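Surface-associated protein CshB (PDB 6YZG) is a cell-wall-anchored streptococcal surface adhesin whose non-repetitive domain 2, the part in this structure, is probably involved in binding fibronectin. Local coordinates at residues D3-A8 and K107-L112; L37-L42 and W121-D126; E41-N46 and D67-F72; P83-T88 and V113-S118. All coordinates share one frame; numbering follows the deposited sequence. Where two conformers were deposited one is given.

Interaction 1: residues D3-A8 and K107-L112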
loop_
_atom_site.group_PDB
_atom_site.type_symbol
_atom_site.label_atom_id
_atom_site.label_comp_id
_atom_site.label_asym_id
_atom_site.label_seq_id
_atom_site.Cartn_x
_atom_site.Cartn_y
_atom_site.Cartn_z
ATOM N N ASP A 3 -1.362 23.178 10.394
ATOM C CA ASP A 3 -0.747 23.515 9.098
ATOM C C ASP A 3 0.710 23.838 9.322
ATOM O O ASP A 3 1.093 24.968 9.645
ATOM C CB ASP A 3 -1.480 24.677 8.412
ATOM C CG ASP A 3 -0.884 25.023 7.065
ATOM O OD1 ASP A 3 0.073 24.433 6.662
ATOM O OD2 ASP A 3 -1.440 26.001 6.424
ATOM N N PHE A 4 1.560 22.828 9.208
ATOM C CA PHE A 4 2.985 23.014 9.409
ATOM C C PHE A 4 3.639 23.760 8.269
ATOM O O PHE A 4 4.845 24.153 8.410
ATOM C CB PHE A 4 3.620 21.651 9.629
ATOM C CG PHE A 4 3.211 20.958 10.904
ATOM C CD1 PHE A 4 3.429 21.596 12.144
ATOM C CD2 PHE A 4 2.614 19.698 10.904
ATOM C CE1 PHE A 4 3.082 20.958 13.342
ATOM C CE2 PHE A 4 2.227 19.123 12.105
ATOM C CZ PHE A 4 2.494 19.726 13.299
ATOM N N SER A 5 2.931 24.021 7.184
ATOM C CA SER A 5 3.522 24.728 6.014
ATOM C C SER A 5 3.506 26.237 6.249
ATOM O O SER A 5 4.117 26.945 5.401
ATOM C CB SER A 5 2.801 24.390 4.716
ATOM O OG SER A 5 1.570 25.122 4.617
ATOM N N ASP A 6 2.759 26.747 7.234
ATOM C CA ASP A 6 2.666 28.216 7.468
ATOM C C ASP A 6 4.001 28.705 8.037
ATOM O O ASP A 6 4.325 28.458 9.198
ATOM C CB ASP A 6 1.490 28.506 8.383
ATOM C CG ASP A 6 1.281 29.988 8.602
ATOM O OD1 ASP A 6 0.640 30.576 7.767
ATOM O OD2 ASP A 6 1.712 30.520 9.659
ATOM N N SER A 7 4.873 29.299 7.213
ATOM C CA SER A 7 6.247 29.616 7.634
ATOM C C SER A 7 6.258 30.573 8.825
ATOM O O SER A 7 7.120 30.441 9.665
ATOM C CB SER A 7 7.023 30.194 6.443
ATOM O OG SER A 7 6.333 31.323 5.955
ATOM N N ALA A 8 5.315 31.491 8.934
ATOM C CA ALA A 8 5.300 32.482 10.026
ATOM C C ALA A 8 4.930 31.850 11.382
ATOM O O ALA A 8 5.140 32.466 12.435
ATOM C CB ALA A 8 4.352 33.598 9.684
ATOM N N LYS A 107 -2.763 17.942 1.505
ATOM C CA LYS A 107 -2.319 16.803 2.339
ATOM C C LYS A 107 -0.889 17.075 2.816
ATOM O O LYS A 107 -0.632 16.811 3.947
ATOM C CB LYS A 107 -2.419 15.481 1.583
ATOM C CG LYS A 107 -3.866 15.056 1.354
ATOM C CD LYS A 107 -4.083 13.607 1.006
ATOM C CE LYS A 107 -4.010 13.295 -0.478
ATOM N NZ LYS A 107 -3.585 11.892 -0.695
ATOM N N ARG A 108 -0.038 17.669 1.989
ATOM C CA ARG A 108 1.353 17.941 2.409
ATOM C C ARG A 108 1.328 19.003 3.526
ATOM O O ARG A 108 2.193 18.923 4.363
ATOM C CB ARG A 108 2.236 18.373 1.227
ATOM C CG ARG A 108 2.609 17.231 0.292
ATOM C CD ARG A 108 3.769 16.398 0.821
ATOM N NE ARG A 108 3.875 15.093 0.174
ATOM C CZ ARG A 108 4.543 14.840 -0.953
ATOM N NH1 ARG A 108 4.569 13.609 -1.438
ATOM N NH2 ARG A 108 5.180 15.806 -1.598
ATOM N N LYS A 109 0.383 19.951 3.489
ATOM C CA LYS A 109 0.482 21.116 4.401
ATOM C C LYS A 109 0.403 20.636 5.864
ATOM O O LYS A 109 1.090 21.256 6.715
ATOM C CB LYS A 109 -0.619 22.128 4.139
ATOM C CG LYS A 109 -0.429 22.984 2.896
ATOM C CD LYS A 109 -1.615 23.923 2.814
ATOM C CE LYS A 109 -1.583 24.904 1.666
ATOM N NZ LYS A 109 -2.572 25.984 1.918
ATOM N N THR A 110 -0.385 19.607 6.150
ATOM C CA THR A 110 -0.600 19.137 7.525
ATOM C C THR A 110 0.395 18.029 7.886
ATOM O O THR A 110 0.187 17.380 8.916
ATOM C CB THR A 110 -2.059 18.744 7.687
ATOM O OG1 THR A 110 -2.274 17.760 6.677
ATOM C CG2 THR A 110 -2.986 19.940 7.563
ATOM N N GLN A 111 1.517 17.923 7.206
ATOM C CA GLN A 111 2.488 16.864 7.523
ATOM C C GLN A 111 3.806 17.459 7.980
ATOM O O GLN A 111 4.359 18.371 7.295
ATOM C CB GLN A 111 2.711 15.990 6.297
ATOM C CG GLN A 111 1.563 15.092 5.999
ATOM C CD GLN A 111 1.811 14.196 4.823
ATOM O OE1 GLN A 111 2.855 14.281 4.173
ATOM N NE2 GLN A 111 0.816 13.392 4.560
ATOM N N LEU A 112 4.419 16.885 9.000
ATOM C CA LEU A 112 5.805 17.143 9.373
ATOM C C LEU A 112 6.657 15.968 8.899
ATOM O O LEU A 112 6.285 14.836 9.135
ATOM C CB LEU A 112 5.878 17.313 10.880
ATOM C CG LEU A 112 7.143 17.968 11.413
ATOM C CD1 LEU A 112 7.129 19.467 11.075
ATOM C CD2 LEU A 112 7.278 17.735 12.908
#

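Interaction 2: residues L37-L42 and W121-D126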
loop_
_atom_site.group_PDB
_atom_site.type_symbol
_atom_site.label_atom_id
_atom_site.label_comp_id
_atom_site.label_asym_id
_atom_site.label_seq_id
_atom_site.Cartn_x
_atom_site.Cartn_y
_atom_site.Cartn_z
ATOM N N LEU A 37 4.090 24.526 20.371
ATOM C CA LEU A 37 4.912 23.321 20.375
ATOM C C LEU A 37 6.361 23.790 20.463
ATOM O O LEU A 37 6.783 24.699 19.714
ATOM C CB LEU A 37 4.795 22.499 19.095
ATOM C CG LEU A 37 3.406 22.125 18.607
ATOM C CD1 LEU A 37 3.492 21.193 17.411
ATOM C CD2 LEU A 37 2.440 21.682 19.658
ATOM N N THR A 38 7.134 23.169 21.335
ATOM C CA THR A 38 8.572 23.436 21.432
ATOM C C THR A 38 9.332 22.134 21.245
ATOM O O THR A 38 8.969 21.152 21.900
ATOM C CB THR A 38 8.967 24.024 22.790
ATOM O OG1 THR A 38 8.185 25.210 23.051
ATOM C CG2 THR A 38 10.427 24.392 22.844
ATOM N N VAL A 39 10.306 22.106 20.350
ATOM C CA VAL A 39 11.116 20.889 20.176
ATOM C C VAL A 39 11.976 20.643 21.397
ATOM O O VAL A 39 12.821 21.525 21.743
ATOM C CB VAL A 39 11.946 20.957 18.912
ATOM C CG1 VAL A 39 12.774 19.715 18.815
ATOM C CG2 VAL A 39 11.111 21.202 17.679
ATOM N N LYS A 40 11.748 19.542 22.111
ATOM C CA LYS A 40 12.521 19.190 23.330
ATOM C C LYS A 40 13.699 18.290 22.925
ATOM O O LYS A 40 14.768 18.388 23.538
ATOM C CB LYS A 40 11.586 18.446 24.286
ATOM C CG LYS A 40 12.223 18.007 25.592
ATOM C CD LYS A 40 11.233 17.361 26.514
ATOM C CE LYS A 40 11.825 17.074 27.874
ATOM N NZ LYS A 40 10.818 17.332 28.925
ATOM N N GLU A 41 13.461 17.345 21.997
ATOM C CA GLU A 41 14.452 16.307 21.633
ATOM C C GLU A 41 14.282 15.953 20.160
ATOM O O GLU A 41 13.139 15.975 19.654
ATOM C CB GLU A 41 14.240 15.021 22.454
ATOM C CG GLU A 41 14.435 15.167 23.928
ATOM C CD GLU A 41 14.380 13.804 24.583
ATOM O OE1 GLU A 41 15.433 13.376 25.131
ATOM O OE2 GLU A 41 13.337 13.126 24.400
ATOM N N LEU A 42 15.378 15.687 19.475
ATOM C CA LEU A 42 15.404 15.160 18.111
ATOM C C LEU A 42 16.273 13.892 18.149
ATOM O O LEU A 42 17.511 13.926 17.818
ATOM C CB LEU A 42 15.950 16.205 17.121
ATOM C CG LEU A 42 15.004 17.366 16.894
ATOM C CD1 LEU A 42 15.744 18.620 16.441
ATOM C CD2 LEU A 42 13.947 16.984 15.874
ATOM N N TRP A 121 14.352 8.128 12.902
ATOM C CA TRP A 121 14.330 9.501 13.472
ATOM C C TRP A 121 13.211 9.631 14.477
ATOM O O TRP A 121 12.252 8.827 14.470
ATOM C CB TRP A 121 14.218 10.583 12.379
ATOM C CG TRP A 121 12.943 10.584 11.619
ATOM C CD1 TRP A 121 12.615 9.835 10.521
ATOM C CD2 TRP A 121 11.796 11.438 11.792
ATOM N NE1 TRP A 121 11.409 10.191 9.993
ATOM C CE2 TRP A 121 10.877 11.184 10.765
ATOM C CE3 TRP A 121 11.506 12.456 12.706
ATOM C CZ2 TRP A 121 9.676 11.883 10.617
ATOM C CZ3 TRP A 121 10.305 13.138 12.573
ATOM C CH2 TRP A 121 9.421 12.854 11.552
ATOM N N GLY A 122 13.243 10.722 15.236
ATOM C CA GLY A 122 12.092 11.053 16.098
ATOM C C GLY A 122 12.168 12.488 16.532
ATOM O O GLY A 122 13.186 13.185 16.342
ATOM N N VAL A 123 11.076 12.935 17.080
ATOM C CA VAL A 123 10.927 14.299 17.635
ATOM C C VAL A 123 10.063 14.217 18.874
ATOM O O VAL A 123 9.043 13.491 18.860
ATOM C CB VAL A 123 10.331 15.266 16.603
ATOM C CG1 VAL A 123 8.979 14.834 16.054
ATOM C CG2 VAL A 123 10.373 16.691 17.167
ATOM N N LYS A 124 10.419 14.950 19.926
ATOM C CA LYS A 124 9.555 15.094 21.101
ATOM C C LYS A 124 9.282 16.583 21.297
ATOM O O LYS A 124 10.217 17.392 21.244
ATOM C CB LYS A 124 10.212 14.525 22.327
ATOM C CG LYS A 124 9.272 14.386 23.498
ATOM C CD LYS A 124 9.927 13.603 24.633
ATOM C CE LYS A 124 8.976 12.945 25.606
ATOM N NZ LYS A 124 9.513 11.619 26.022
ATOM N N PHE A 125 8.013 16.886 21.434
ATOM C CA PHE A 125 7.553 18.269 21.649
ATOM C C PHE A 125 6.998 18.459 23.058
ATOM O O PHE A 125 6.288 17.651 23.546
ATOM C CB PHE A 125 6.368 18.563 20.722
ATOM C CG PHE A 125 6.683 18.604 19.248
ATOM C CD1 PHE A 125 7.322 19.689 18.680
ATOM C CD2 PHE A 125 6.346 17.561 18.424
ATOM C CE1 PHE A 125 7.607 19.738 17.325
ATOM C CE2 PHE A 125 6.639 17.607 17.076
ATOM C CZ PHE A 125 7.248 18.694 16.524
ATOM N N ASP A 126 7.351 19.605 23.620
ATOM C CA ASP A 126 6.667 20.128 24.818
ATOM C C ASP A 126 5.444 20.846 24.232
ATOM O O ASP A 126 5.572 21.513 23.228
ATOM C CB ASP A 126 7.577 21.053 25.634
ATOM C CG ASP A 126 8.559 20.344 26.568
ATOM O OD1 ASP A 126 8.170 19.428 27.248
ATOM O OD2 ASP A 126 9.721 20.722 26.584
HETATM O O HOH W 1 5.634 24.728 24.134
HETATM O O HOH W 2 12.275 11.542 25.970
#

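Interaction 3: residues E41-N46 and D67-F72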
loop_
_atom_site.group_PDB
_atom_site.type_symbol
_atom_site.label_atom_id
_atom_site.label_comp_id
_atom_site.label_asym_id
_atom_site.label_seq_id
_atom_site.Cartn_x
_atom_site.Cartn_y
_atom_site.Cartn_z
ATOM N N GLU A 41 13.461 17.345 21.997
ATOM C CA GLU A 41 14.452 16.307 21.633
ATOM C C GLU A 41 14.282 15.953 20.160
ATOM O O GLU A 41 13.139 15.975 19.654
ATOM C CB GLU A 41 14.240 15.021 22.454
ATOM C CG GLU A 41 14.435 15.167 23.928
ATOM C CD GLU A 41 14.380 13.804 24.583
ATOM O OE1 GLU A 41 15.433 13.376 25.131
ATOM O OE2 GLU A 41 13.337 13.126 24.400
ATOM N N LEU A 42 15.378 15.687 19.475
ATOM C CA LEU A 42 15.404 15.160 18.111
ATOM C C LEU A 42 16.273 13.892 18.149
ATOM O O LEU A 42 17.511 13.926 17.818
ATOM C CB LEU A 42 15.950 16.205 17.121
ATOM C CG LEU A 42 15.004 17.366 16.894
ATOM C CD1 LEU A 42 15.744 18.620 16.441
ATOM C CD2 LEU A 42 13.947 16.984 15.874
ATOM N N LYS A 43 15.650 12.797 18.495
ATOM C CA LYS A 43 16.345 11.522 18.687
ATOM C C LYS A 43 15.421 10.394 18.316
ATOM O O LYS A 43 14.181 10.468 18.440
ATOM C CB LYS A 43 16.838 11.330 20.115
ATOM C CG LYS A 43 17.948 12.270 20.566
ATOM C CD LYS A 43 18.675 11.687 21.847
ATOM C CE LYS A 43 20.015 12.317 22.166
ATOM N NZ LYS A 43 20.947 12.343 21.004
ATOM N N PRO A 44 16.001 9.282 17.797
ATOM C CA PRO A 44 15.188 8.134 17.402
ATOM C C PRO A 44 14.807 7.191 18.558
ATOM O O PRO A 44 15.210 7.358 19.685
ATOM C CB PRO A 44 16.098 7.418 16.414
ATOM C CG PRO A 44 17.479 7.653 17.012
ATOM C CD PRO A 44 17.435 9.116 17.443
ATOM N N PHE A 45 13.889 6.294 18.251
ATOM C CA PHE A 45 13.216 5.480 19.293
ATOM C C PHE A 45 14.245 4.606 20.051
ATOM O O PHE A 45 14.032 4.339 21.241
ATOM C CB PHE A 45 12.126 4.625 18.684
ATOM C CG PHE A 45 11.217 3.922 19.647
ATOM C CD1 PHE A 45 10.329 4.625 20.447
ATOM C CD2 PHE A 45 11.297 2.554 19.770
ATOM C CE1 PHE A 45 9.498 3.913 21.293
ATOM C CE2 PHE A 45 10.478 1.848 20.650
ATOM C CZ PHE A 45 9.577 2.554 21.396
ATOM N N ASN A 46 15.306 4.185 19.414
ATOM C CA ASN A 46 16.373 3.338 20.046
ATOM C C ASN A 46 17.146 4.137 21.094
ATOM O O ASN A 46 17.973 3.521 21.791
ATOM C CB ASN A 46 17.280 2.760 18.971
ATOM C CG ASN A 46 17.907 3.774 18.049
ATOM O OD1 ASN A 46 17.184 4.530 17.426
ATOM N ND2 ASN A 46 19.230 3.803 17.850
ATOM N N ASP A 67 22.585 8.191 23.229
ATOM C CA ASP A 67 23.278 9.244 22.428
ATOM C C ASP A 67 22.989 9.142 20.915
ATOM O O ASP A 67 23.554 9.913 20.117
ATOM C CB ASP A 67 24.786 9.197 22.689
ATOM C CG ASP A 67 25.117 9.461 24.144
ATOM O OD1 ASP A 67 24.460 10.323 24.736
ATOM O OD2 ASP A 67 25.941 8.713 24.680
ATOM N N ALA A 68 22.043 8.275 20.538
ATOM C CA ALA A 68 21.665 8.141 19.124
ATOM C C ALA A 68 21.123 9.464 18.591
ATOM O O ALA A 68 20.464 10.194 19.301
ATOM C CB ALA A 68 20.653 7.044 18.954
ATOM N N GLU A 69 21.365 9.713 17.324
ATOM C CA GLU A 69 20.956 10.934 16.623
ATOM C C GLU A 69 20.025 10.541 15.471
ATOM O O GLU A 69 20.133 9.417 14.939
ATOM C CB GLU A 69 22.170 11.686 16.054
ATOM C CG GLU A 69 23.096 12.257 17.114
ATOM C CD GLU A 69 24.350 12.898 16.532
ATOM O OE1 GLU A 69 24.208 13.789 15.664
ATOM O OE2 GLU A 69 25.472 12.479 16.909
ATOM N N ASN A 70 19.145 11.438 15.073
ATOM C CA ASN A 70 18.336 11.278 13.851
ATOM C C ASN A 70 19.258 11.053 12.662
ATOM O O ASN A 70 20.278 11.764 12.539
ATOM C CB ASN A 70 17.411 12.449 13.615
ATOM C CG ASN A 70 16.273 12.475 14.617
ATOM O OD1 ASN A 70 15.997 11.494 15.323
ATOM N ND2 ASN A 70 15.567 13.604 14.588
ATOM N N GLY A 71 18.921 10.144 11.790
ATOM C CA GLY A 71 19.711 10.031 10.562
ATOM C C GLY A 71 19.253 8.841 9.752
ATOM O O GLY A 71 18.121 8.362 9.877
ATOM N N PHE A 72 20.090 8.427 8.796
ATOM C CA PHE A 72 19.764 7.304 7.912
ATOM C C PHE A 72 19.874 5.945 8.611
ATOM O O PHE A 72 20.704 5.800 9.536
ATOM C CB PHE A 72 20.721 7.334 6.716
ATOM C CG PHE A 72 20.583 8.600 5.895
ATOM C CD1 PHE A 72 19.452 8.763 5.142
ATOM C CD2 PHE A 72 21.591 9.547 5.835
ATOM C CE1 PHE A 72 19.273 9.890 4.357
ATOM C CE2 PHE A 72 21.415 10.678 5.034
ATOM C CZ PHE A 72 20.248 10.858 4.346
HETATM O O HOH W 3 19.411 14.034 16.257
#

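Interaction 4: residues P83-T88 and V113-S118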
loop_
_atom_site.group_PDB
_atom_site.type_symbol
_atom_site.label_atom_id
_atom_site.label_comp_id
_atom_site.label_asym_id
_atom_site.label_seq_id
_atom_site.Cartn_x
_atom_site.Cartn_y
_atom_site.Cartn_z
ATOM N N PRO A 83 24.811 14.302 4.371
ATOM C CA PRO A 83 24.270 14.716 5.654
ATOM C C PRO A 83 22.803 14.353 5.684
ATOM O O PRO A 83 22.104 14.431 4.695
ATOM C CB PRO A 83 24.431 16.229 5.667
ATOM C CG PRO A 83 25.496 16.482 4.621
ATOM C CD PRO A 83 25.257 15.445 3.556
ATOM N N PRO A 84 22.290 13.917 6.832
ATOM C CA PRO A 84 20.871 13.660 6.883
ATOM C C PRO A 84 20.123 14.978 6.888
ATOM O O PRO A 84 20.697 16.041 7.179
ATOM C CB PRO A 84 20.645 12.968 8.211
ATOM C CG PRO A 84 21.744 13.497 9.047
ATOM C CD PRO A 84 22.956 13.720 8.110
ATOM N N PRO A 85 18.835 14.884 6.549
ATOM C CA PRO A 85 17.962 16.057 6.450
ATOM C C PRO A 85 17.599 16.543 7.856
ATOM O O PRO A 85 18.076 16.060 8.842
ATOM C CB PRO A 85 16.793 15.538 5.672
ATOM C CG PRO A 85 16.661 14.117 6.189
ATOM C CD PRO A 85 18.086 13.635 6.308
ATOM N N SER A 86 16.844 17.634 7.886
ATOM C CA SER A 86 16.217 18.155 9.110
ATOM C C SER A 86 14.731 17.839 9.021
ATOM O O SER A 86 14.142 17.734 7.943
ATOM C CB SER A 86 16.454 19.627 9.337
ATOM O OG SER A 86 17.854 19.905 9.504
ATOM N N VAL A 87 14.135 17.694 10.177
ATOM C CA VAL A 87 12.674 17.616 10.282
ATOM C C VAL A 87 12.107 18.952 9.832
ATOM O O VAL A 87 12.677 20.006 10.245
ATOM C CB VAL A 87 12.254 17.274 11.706
ATOM C CG1 VAL A 87 10.742 17.221 11.818
ATOM C CG2 VAL A 87 12.877 15.950 12.164
ATOM N N THR A 88 11.070 18.942 9.038
ATOM C CA THR A 88 10.557 20.222 8.474
ATOM C C THR A 88 9.088 20.121 8.120
ATOM O O THR A 88 8.598 19.052 7.852
ATOM C CB THR A 88 11.391 20.622 7.261
ATOM O OG1 THR A 88 11.053 21.957 6.851
ATOM C CG2 THR A 88 11.226 19.653 6.131
ATOM N N VAL A 113 7.707 16.259 8.147
ATOM C CA VAL A 113 8.450 15.177 7.467
ATOM C C VAL A 113 9.954 15.276 7.725
ATOM O O VAL A 113 10.419 16.236 8.197
ATOM C CB VAL A 113 8.172 15.229 5.949
ATOM C CG1 VAL A 113 6.726 14.913 5.597
ATOM C CG2 VAL A 113 8.588 16.564 5.349
ATOM N N TYR A 114 10.643 14.197 7.395
ATOM C CA TYR A 114 12.125 14.080 7.448
ATOM C C TYR A 114 12.423 13.695 6.007
ATOM O O TYR A 114 12.423 12.522 5.735
ATOM C CB TYR A 114 12.518 13.014 8.467
ATOM C CG TYR A 114 13.958 13.018 8.894
ATOM C CD1 TYR A 114 14.511 14.106 9.540
ATOM C CD2 TYR A 114 14.732 11.893 8.712
ATOM C CE1 TYR A 114 15.810 14.073 9.985
ATOM C CE2 TYR A 114 16.035 11.850 9.133
ATOM C CZ TYR A 114 16.573 12.941 9.780
ATOM O OH TYR A 114 17.841 12.901 10.213
ATOM N N PRO A 115 12.617 14.690 5.119
ATOM C CA PRO A 115 12.496 14.485 3.690
ATOM C C PRO A 115 13.545 13.758 2.852
ATOM O O PRO A 115 13.859 14.198 1.811
ATOM C CB PRO A 115 12.142 15.892 3.199
ATOM C CG PRO A 115 12.971 16.748 4.065
ATOM C CD PRO A 115 12.874 16.091 5.436
ATOM N N MET A 116 14.048 12.672 3.417
ATOM C CA MET A 116 14.798 11.694 2.612
ATOM C C MET A 116 14.272 10.325 2.984
ATOM O O MET A 116 13.846 10.093 4.111
ATOM C CB MET A 116 16.282 11.789 2.853
ATOM C CG MET A 116 16.801 13.162 2.467
ATOM S SD MET A 116 17.312 13.215 0.793
ATOM C CE MET A 116 18.726 12.083 0.764
ATOM N N ASN A 117 14.390 9.379 2.075
ATOM C CA ASN A 117 14.047 7.981 2.352
ATOM C C ASN A 117 15.126 7.302 3.225
ATOM O O ASN A 117 16.281 7.680 3.242
ATOM C CB ASN A 117 13.888 7.239 1.045
ATOM C CG ASN A 117 12.817 7.917 0.215
ATOM O OD1 ASN A 117 11.679 7.994 0.673
ATOM N ND2 ASN A 117 13.190 8.367 -0.986
ATOM N N SER A 118 14.689 6.254 3.901
ATOM C CA SER A 118 15.592 5.270 4.531
ATOM C C SER A 118 16.230 5.807 5.801
ATOM O O SER A 118 17.450 5.926 5.925
ATOM C CB SER A 118 16.649 4.752 3.579
ATOM O OG SER A 118 16.005 4.304 2.388
HETATM O O HOH W 4 18.742 15.201 11.462
#

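Interaction 1: residues D3-A8 and K107-L112
Phe-4 and Leu-112 cross at about a right angle, so that a methyl group of one is set against the ring of the other. Leu-112 CD1 stands over one face of the Phe-4 ring, toward its rim, and lies 4.2 Å from Phe-4 CG. Thr-110 O sits at the ring edge, close to its plane, 3.9 Å from Phe-4 CD2. The aromatic group reaches this place with CG anti to its own carbonyl carbon (chi1 -67°), and Met-258 of the second subunit packs on both Phe-4 and Leu-112.

Asp-3 and Lys-109 cross obliquely and meet through the lysine stem. The extended methylene chain of Lys-109 runs past the carboxylate, with Lys-109 CB 3.5 Å from Asp-3 OD1. The charges come near without joining: Asp-3 OD2 and Lys-109 NZ are 4.6 Å apart, an arrangement that may add a mild attraction. What fixes the carboxylate is Ser-5, which gives OD1 two bonds. Ser-5 OG, held in the crowded position between N and carbonyl carbon (chi1 78°), approaches along the syn lone pair of Asp-3 OD1 at 2.6 Å. Ser-5 N reaches Asp-3 OD1 from above the carboxylate plane at 2.9 Å, and also makes a weak bond of 3.4 Å with Lys-109 O across the contact. The same hydroxyl rests against Lys-109 CG.

The polar half is therefore an Asx turn initiated by Asp-3, set within a type I beta turn from Asp-3 to Asp-6 in the loop that precedes strand 10-11.

Interaction 2: residues L37-L42 and W121-D126
Lys-124 O is gripped by two backbone N-H groups of the partner strand. Lys-40 N reaches Lys-124 O in the carbonyl plane at 2.8 Å, and Glu-41 N adds a weak bond to Lys-124 O at 3.3 Å. Two consecutive residues facing one defines a classic beta bulge, and it shifts the register of this antiparallel pair by one. The return bond, Lys-124 N to Glu-41 O, measures 2.9 Å, but its donor stands 29° above the carbonyl plane. Before the bulge, Thr-38 and Asp-126 form a regular hydrogen-bonded pair.

On the face bearing Val-39, the Phe-125 ring is sandwiched: Leu-37 CD1 lies over the centre of one side, 4.3 Å above the plane, while Val-123 CG2 meets the other side toward the rim. Val-39 CG2 touches the same ring at Phe-125 CE1, 3.8 Å away.

Charged chains occupy the other face. Glu-41 and Lys-124 run alongside each other in the same direction, and a water joins their tips, donating to Glu-41 OE2 at 2.5 Å and accepting from Lys-124 NZ at 2.8 Å. Lys-40 crosses Asp-126 obliquely, its CD against the carboxylate; Lys-40 NZ makes only a long salt bridge to Asp-126 OD1, 3.8 Å, its stronger partner being Glu-245 of the second subunit.

Strand 33-41 lies between strand 24-30 and strand 119-131, and residues 121-126 pair in turn with a strand of the second subunit, which makes the sheet continuous between the two chains.

Interaction 3: residues E41-N46 and D67-F72
Two connecting segments of the antiparallel sheet cross here: the loop that leaves strand 33-41 passes the chain leading into strand 71-72, their directions 112° apart. The direct bond between them joins Lys-43 NZ to Ala-68 O at 2.8 Å, with the ammonium 43° above the carbonyl plane. Lys-43 gets there by lying along the same oxygen, its CG and CD both touching Ala-68 O, before the chain bends at its last torsion (chi4 -51°). Asp-67 and Glu-69 carry carboxylates several ångströms further off, which may favour the charged lysine.

Beside it, Pro-44 CG packs on Ala-68 CB at 3.8 Å. Asn-46 ND2 meets the same methyl carbon, Ala-68 CB, at 3.7 Å, while Asn-46 OD1 is held from outside by Asn-120.

The carboxamide of Asn-70 fits against the backbone of the loop. Asn-70 OD1 lies 3.2 Å from Lys-43 C, and Asn-70 ND2 is 3.7 Å from Leu-42 CB, the two side chains crossing at about a right angle. Its orientation is set from the second shell, where Gly-122 N of strand 119-131 donates to Asn-70 OD1 and the Trp-121 side chain packs against the same residue.

One water completes the crossing, donating to Leu-42 O at 2.5 Å and accepting from Asn-70 N at 2.9 Å.

Interaction 4: residues P83-T88 and V113-S118
The Tyr-114 ring is covered on one face by a proline and on the other by an indole. Pro-85 CG sits 3.6 Å from the centroid of the Tyr-114 ring and only 5° off its normal, a nearly ideal CH-pi contact, while Trp-121 stacks on the opposite side. In the ring plane, at the edge, lie Val-87 N and a water. That water donates to Pro-85 O at 2.8 Å and also hydrogen-bonds Tyr-114 OH at 2.8 Å, so the buried ring has its hydroxyl tied to the neighbouring backbone. Val-87 crosses the ring at about a right angle, its CG2 3.6 Å from Tyr-114 CD1. The first torsion, with CG anti to the backbone N (chi1 -165°), lays the ring along residues 84-87.

Around this core other apolar groups close in. Met-116 CG reaches Pro-85 CG at 3.8 Å, and Pro-85 CB touches the Pro-115 ring at CD. Thr-88 CG2 meets that same proline crosswise, through Pro-115 CG at 4.0 Å.

At one end the backbones join in a single antiparallel bridge. Thr-88 N donates to Val-113 O at 2.9 Å, and Val-113 N returns a bond to Thr-88 O, also 2.9 Å and essentially straight (179°).

Both segments belong to the long connection between strand 71-72 and strand 119-131, and Trp-121 of the latter touches Val-87 as well as Tyr-114. On another side Phe-72 of strand 71-72 packs against Pro-84, Pro-85 and Met-116, and at the bridge, Ala-257 of the second subunit packs on Val-113.

In the fold
All four are partly buried and meet the second subunit. Interaction 1 has no fully exposed residue in contact, interactions 2 and 4 have one each (Lys-40, Pro-115), and interaction 3, with exposed Asp-67 and Glu-69, lies most openly at the surface. Interaction 2 is sheet pairing, apolar on one face and charged on the other; interactions 3 and 4 join loops beside it, through a lysine-to-carbonyl bond and a proline-tyrosine CH-pi contact. Interaction 1 closes the N-terminal turn against residues 107-112. Interactions 2 and 3 share Glu-41 and Leu-42, and Asn-70 of interaction 3 accepts a hydrogen bond from Gly-122 of interaction 2. Leu-112 of interaction 1 touches Phe-125 of interaction 2 and Val-87 of interaction 4.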